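Local coordinates for LRA-12 (Uncultured bacterium, PDB 5AEB), which is a class B3 di-zinc metallo-beta-lactamase and carbapenemase from a soil metagenome, which hydrolyses beta-lactam antibiotics, at residues A[191-194]-A[195-199]; A[202-205]-A[206-210]. All blocks are in the same frame, centred on the assembly; numbering follows the deposited sequence.

Interaction 1 (A[191-194]-A[195-199])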
loop_
_atom_site.group_PDB
_atom_site.type_symbol
_atom_site.label_atom_id
_atom_site.label_comp_id
_atom_site.label_asym_id
_atom_site.label_seq_id
_atom_site.Cartn_x
_atom_site.Cartn_y
_atom_site.Cartn_z
ATOM N N ILE A 191 8.894 5.796 14.369
ATOM C CA ILE A 191 9.226 6.476 15.623
ATOM C C ILE A 191 10.713 6.813 15.735
ATOM O O ILE A 191 11.570 6.153 15.144
ATOM C CB ILE A 191 8.790 5.665 16.868
ATOM C CG1 ILE A 191 8.894 4.156 16.607
ATOM C CG2 ILE A 191 7.360 6.023 17.224
ATOM C CD1 ILE A 191 9.701 3.356 17.604
ATOM N N GLU A 192 11.023 7.843 16.505
ATOM C CA GLU A 192 12.421 8.207 16.739
ATOM C C GLU A 192 12.986 7.582 18.009
ATOM O O GLU A 192 14.189 7.538 18.187
ATOM C CB GLU A 192 12.590 9.731 16.722
ATOM C CG GLU A 192 12.342 10.312 15.335
ATOM C CD GLU A 192 11.884 11.760 15.353
ATOM O OE1 GLU A 192 10.899 12.088 16.060
ATOM O OE2 GLU A 192 12.510 12.580 14.644
ATOM N N LYS A 193 12.111 7.074 18.872
ATOM C CA LYS A 193 12.521 6.497 20.155
ATOM C C LYS A 193 12.617 4.965 20.137
ATOM O O LYS A 193 12.326 4.329 19.123
ATOM C CB LYS A 193 11.607 6.997 21.292
ATOM C CG LYS A 193 10.130 6.626 21.170
ATOM C CD LYS A 193 9.302 7.245 22.294
ATOM C CE LYS A 193 8.855 8.660 21.961
ATOM N NZ LYS A 193 8.587 9.486 23.174
ATOM N N LYS A 194 13.056 4.396 21.261
ATOM C CA LYS A 194 13.161 2.952 21.455
ATOM C C LYS A 194 11.773 2.323 21.534
ATOM O O LYS A 194 10.836 2.952 22.044
ATOM C CB LYS A 194 13.897 2.658 22.770
ATOM C CG LYS A 194 15.342 2.219 22.635
ATOM C CD LYS A 194 16.251 3.339 22.151
ATOM C CE LYS A 194 17.521 2.782 21.518
ATOM N NZ LYS A 194 18.280 3.901 20.906
ATOM N N PHE A 195 11.657 1.080 21.072
ATOM C CA PHE A 195 10.401 0.331 21.128
ATOM C C PHE A 195 9.783 0.307 22.517
ATOM O O PHE A 195 8.559 0.499 22.664
ATOM C CB PHE A 195 10.605 -1.112 20.655
ATOM C CG PHE A 195 10.817 -1.244 19.174
ATOM C CD1 PHE A 195 10.004 -0.569 18.276
ATOM C CD2 PHE A 195 11.807 -2.076 18.684
ATOM C CE1 PHE A 195 10.196 -0.698 16.909
ATOM C CE2 PHE A 195 12.001 -2.212 17.322
ATOM C CZ PHE A 195 11.192 -1.527 16.432
ATOM N N SER A 196 10.633 0.092 23.522
ATOM C CA SER A 196 10.214 0.014 24.927
ATOM C C SER A 196 9.514 1.270 25.438
ATOM O O SER A 196 8.804 1.205 26.424
ATOM C CB SER A 196 11.414 -0.302 25.822
ATOM O OG SER A 196 12.287 0.816 25.905
ATOM N N GLU A 197 9.719 2.398 24.769
ATOM C CA GLU A 197 9.112 3.660 25.166
ATOM C C GLU A 197 7.854 4.003 24.376
ATOM O O GLU A 197 7.272 5.049 24.585
ATOM C CB GLU A 197 10.126 4.795 25.033
ATOM C CG GLU A 197 11.368 4.613 25.890
ATOM C CD GLU A 197 12.434 5.645 25.596
ATOM O OE1 GLU A 197 12.264 6.421 24.631
ATOM O OE2 GLU A 197 13.446 5.684 26.332
ATOM N N VAL A 198 7.446 3.134 23.454
ATOM C CA VAL A 198 6.230 3.358 22.661
ATOM C C VAL A 198 5.125 2.612 23.369
ATOM O O VAL A 198 4.816 1.470 23.025
ATOM C CB VAL A 198 6.352 2.798 21.227
ATOM C CG1 VAL A 198 5.160 3.242 20.386
ATOM C CG2 VAL A 198 7.673 3.214 20.583
ATOM N N SER A 199 4.540 3.246 24.373
ATOM C CA SER A 199 3.704 2.499 25.314
ATOM C C SER A 199 2.272 2.137 24.818
ATOM O O SER A 199 1.745 1.076 25.212
ATOM C CB SER A 199 3.697 3.158 26.717
ATOM O OG SER A 199 4.980 3.125 27.333
#

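Interaction 2 (A[202-205]-A[206-210])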
loop_
_atom_site.group_PDB
_atom_site.type_symbol
_atom_site.label_atom_id
_atom_site.label_comp_id
_atom_site.label_asym_id
_atom_site.label_seq_id
_atom_site.Cartn_x
_atom_site.Cartn_y
_atom_site.Cartn_z
ATOM N N PRO A 202 1.996 -1.827 22.832
ATOM C CA PRO A 202 2.810 -2.725 23.650
ATOM C C PRO A 202 3.487 -3.848 22.846
ATOM O O PRO A 202 4.608 -4.217 23.146
ATOM C CB PRO A 202 1.803 -3.301 24.659
ATOM C CG PRO A 202 0.628 -2.383 24.610
ATOM C CD PRO A 202 0.571 -1.897 23.203
ATOM N N GLY A 203 2.833 -4.357 21.809
ATOM C CA GLY A 203 3.420 -5.430 21.036
ATOM C C GLY A 203 4.262 -4.972 19.864
ATOM O O GLY A 203 4.562 -5.793 18.993
ATOM N N ILE A 204 4.662 -3.689 19.835
ATOM C CA ILE A 204 5.337 -3.147 18.650
ATOM C C ILE A 204 6.602 -3.913 18.258
ATOM O O ILE A 204 6.791 -4.200 17.065
ATOM C CB ILE A 204 5.597 -1.613 18.685
ATOM C CG1 ILE A 204 5.920 -1.097 17.268
ATOM C CG2 ILE A 204 6.706 -1.226 19.667
ATOM C CD1 ILE A 204 6.328 0.362 17.187
ATOM N N ALA A 205 7.458 -4.243 19.235
ATOM C CA ALA A 205 8.707 -4.937 18.930
ATOM C C ALA A 205 8.449 -6.359 18.429
ATOM O O ALA A 205 9.069 -6.818 17.466
ATOM C CB ALA A 205 9.665 -4.937 20.128
ATOM N N LYS A 206 7.523 -7.048 19.079
ATOM C CA LYS A 206 7.151 -8.391 18.660
ATOM C C LYS A 206 6.522 -8.383 17.245
ATOM O O LYS A 206 6.794 -9.273 16.445
ATOM C CB LYS A 206 6.227 -9.005 19.717
ATOM C CG LYS A 206 5.354 -10.180 19.282
ATOM C CD LYS A 206 4.974 -11.073 20.484
ATOM C CE LYS A 206 4.266 -10.301 21.599
ATOM N NZ LYS A 206 4.495 -10.938 22.933
ATOM N N ASP A 207 5.718 -7.363 16.945
ATOM C CA ASP A 207 5.091 -7.200 15.638
ATOM C C ASP A 207 6.147 -7.018 14.525
ATOM O O ASP A 207 6.083 -7.692 13.489
ATOM C CB ASP A 207 4.127 -6.007 15.652
ATOM C CG ASP A 207 2.740 -6.358 16.182
ATOM O OD1 ASP A 207 2.490 -7.499 16.601
ATOM O OD2 ASP A 207 1.865 -5.475 16.136
ATOM N N TYR A 208 7.112 -6.128 14.747
ATOM C CA TYR A 208 8.252 -5.996 13.828
ATOM C C TYR A 208 9.015 -7.313 13.672
ATOM O O TYR A 208 9.303 -7.709 12.548
ATOM C CB TYR A 208 9.201 -4.871 14.241
ATOM C CG TYR A 208 8.762 -3.502 13.778
ATOM C CD1 TYR A 208 8.950 -3.122 12.448
ATOM C CD2 TYR A 208 8.159 -2.585 14.645
ATOM C CE1 TYR A 208 8.564 -1.893 11.989
ATOM C CE2 TYR A 208 7.754 -1.337 14.176
ATOM C CZ TYR A 208 7.964 -1.007 12.834
ATOM O OH TYR A 208 7.601 0.204 12.297
ATOM N N ALA A 209 9.295 -8.011 14.784
ATOM C CA ALA A 209 10.037 -9.269 14.716
ATOM C C ALA A 209 9.292 -10.274 13.835
ATOM O O ALA A 209 9.907 -10.925 12.989
ATOM C CB ALA A 209 10.314 -9.861 16.109
ATOM N N TYR A 210 7.973 -10.359 14.037
ATOM C CA TYR A 210 7.099 -11.255 13.292
ATOM C C TYR A 210 7.103 -10.864 11.806
ATOM O O TYR A 210 7.292 -11.713 10.939
ATOM C CB TYR A 210 5.659 -11.223 13.828
ATOM C CG TYR A 210 4.681 -11.915 12.891
ATOM C CD1 TYR A 210 4.565 -13.309 12.881
ATOM C CD2 TYR A 210 3.924 -11.185 11.976
ATOM C CE1 TYR A 210 3.704 -13.954 12.005
ATOM C CE2 TYR A 210 3.052 -11.815 11.095
ATOM C CZ TYR A 210 2.957 -13.210 11.112
ATOM O OH TYR A 210 2.098 -13.856 10.247
HETATM O O HOH W 1 6.833 -6.070 21.839
#

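Interaction 1 (A[191-194]-A[195-199])
E197 N donates to K194 O at 3.0 Å, and this backbone bond closes a short 3-10 turn over residues 195-197. The turn runs on with V198 N bonded to F195 O at 3.0 Å. On the buried side, I191, F195 and V198 form an apolar cluster. I191 meets V198 tip to tip, CD1 to CG2 at 3.6 Å. I191 CD1 also lies 4.0 Å from F195 CD1, and the side chains of I191 and F195 cross at about a right angle. V198 CG2 also lies 3.5 Å from K194 O. On the exposed side, K193 CB rests against E197 OE1 at 3.5 Å. K193 CG sits between its backbone N and carbonyl carbon (chi1 62°), which brings CD to within 3.8 Å of E197 CB. The charged ends do not touch: K193 NZ is 5.0 Å from E197 OE1, so any attraction is probably modest. The F195 ring also meets that of H268, near the C-terminus, and touches I204 and A205 of helix 204-216, and V198 reaches Y122. The arrangement is a 3-10 turn in the loop between strand 178-184 and helix 204-216, with apolar residues inside and charged ones outside.

Interaction 2 (A[202-205]-A[206-210])
I204 and Y208, one helical turn apart, lie side by side and point the same way. I204 CG1 is 3.6 Å from Y208 CE2, and I204 CD1 lies in the ring plane at its edge, 3.7 Å from the same carbon. I204 reaches it with CG1 anti to the backbone N (chi1 -164°). I204 O is also at the ring edge, 3.2 Å from Y208 CD2. The backbone sets this spacing. The bond from Y208 N to I204 O, 3.0 Å, is nearly straight, with an N-H...O angle of 173°. A209 N bonds to A205 O at 2.9 Å. D207 N donates to G203 O at 2.8 Å, and the D207 side chain leans back over that carbonyl. One water accepts from K206 N and donates to P202 O, so it bridges the first turn. Further out, D207 OD2 is hydrogen-bonded to Y201 OH, and Y208 OH to T188 O. Y208 also packs on Y265 of helix 251-267. Its side chain is about 4 Å from that of H161, a zinc ligand. This is the N-terminal turn of an alpha-helix, with G203 at the N-cap, in the beta-alpha-beta unit formed with strands 178-184 and 222-225.

The two interactions follow one another along the chain. Interaction 1 lies in the loop after strand 178-184, and interaction 2 opens helix 204-216, which leads to strand 222-225. Their centres are about 11 Å apart, on the same side of the chain's centre. F195 joins them: its CE1 meets Y208 CD2 at 3.6 Å, and its CD1 meets I204 CG2 at 3.6 Å. The rings of F195 and Y208 are inclined at about 30°. The loop is thus packed against the first turn of the helix. The Y208 side chain is about 8 Å from a zinc ion and that of I191 about 11 Å, so the helix start lies near the metal site and the loop farther out.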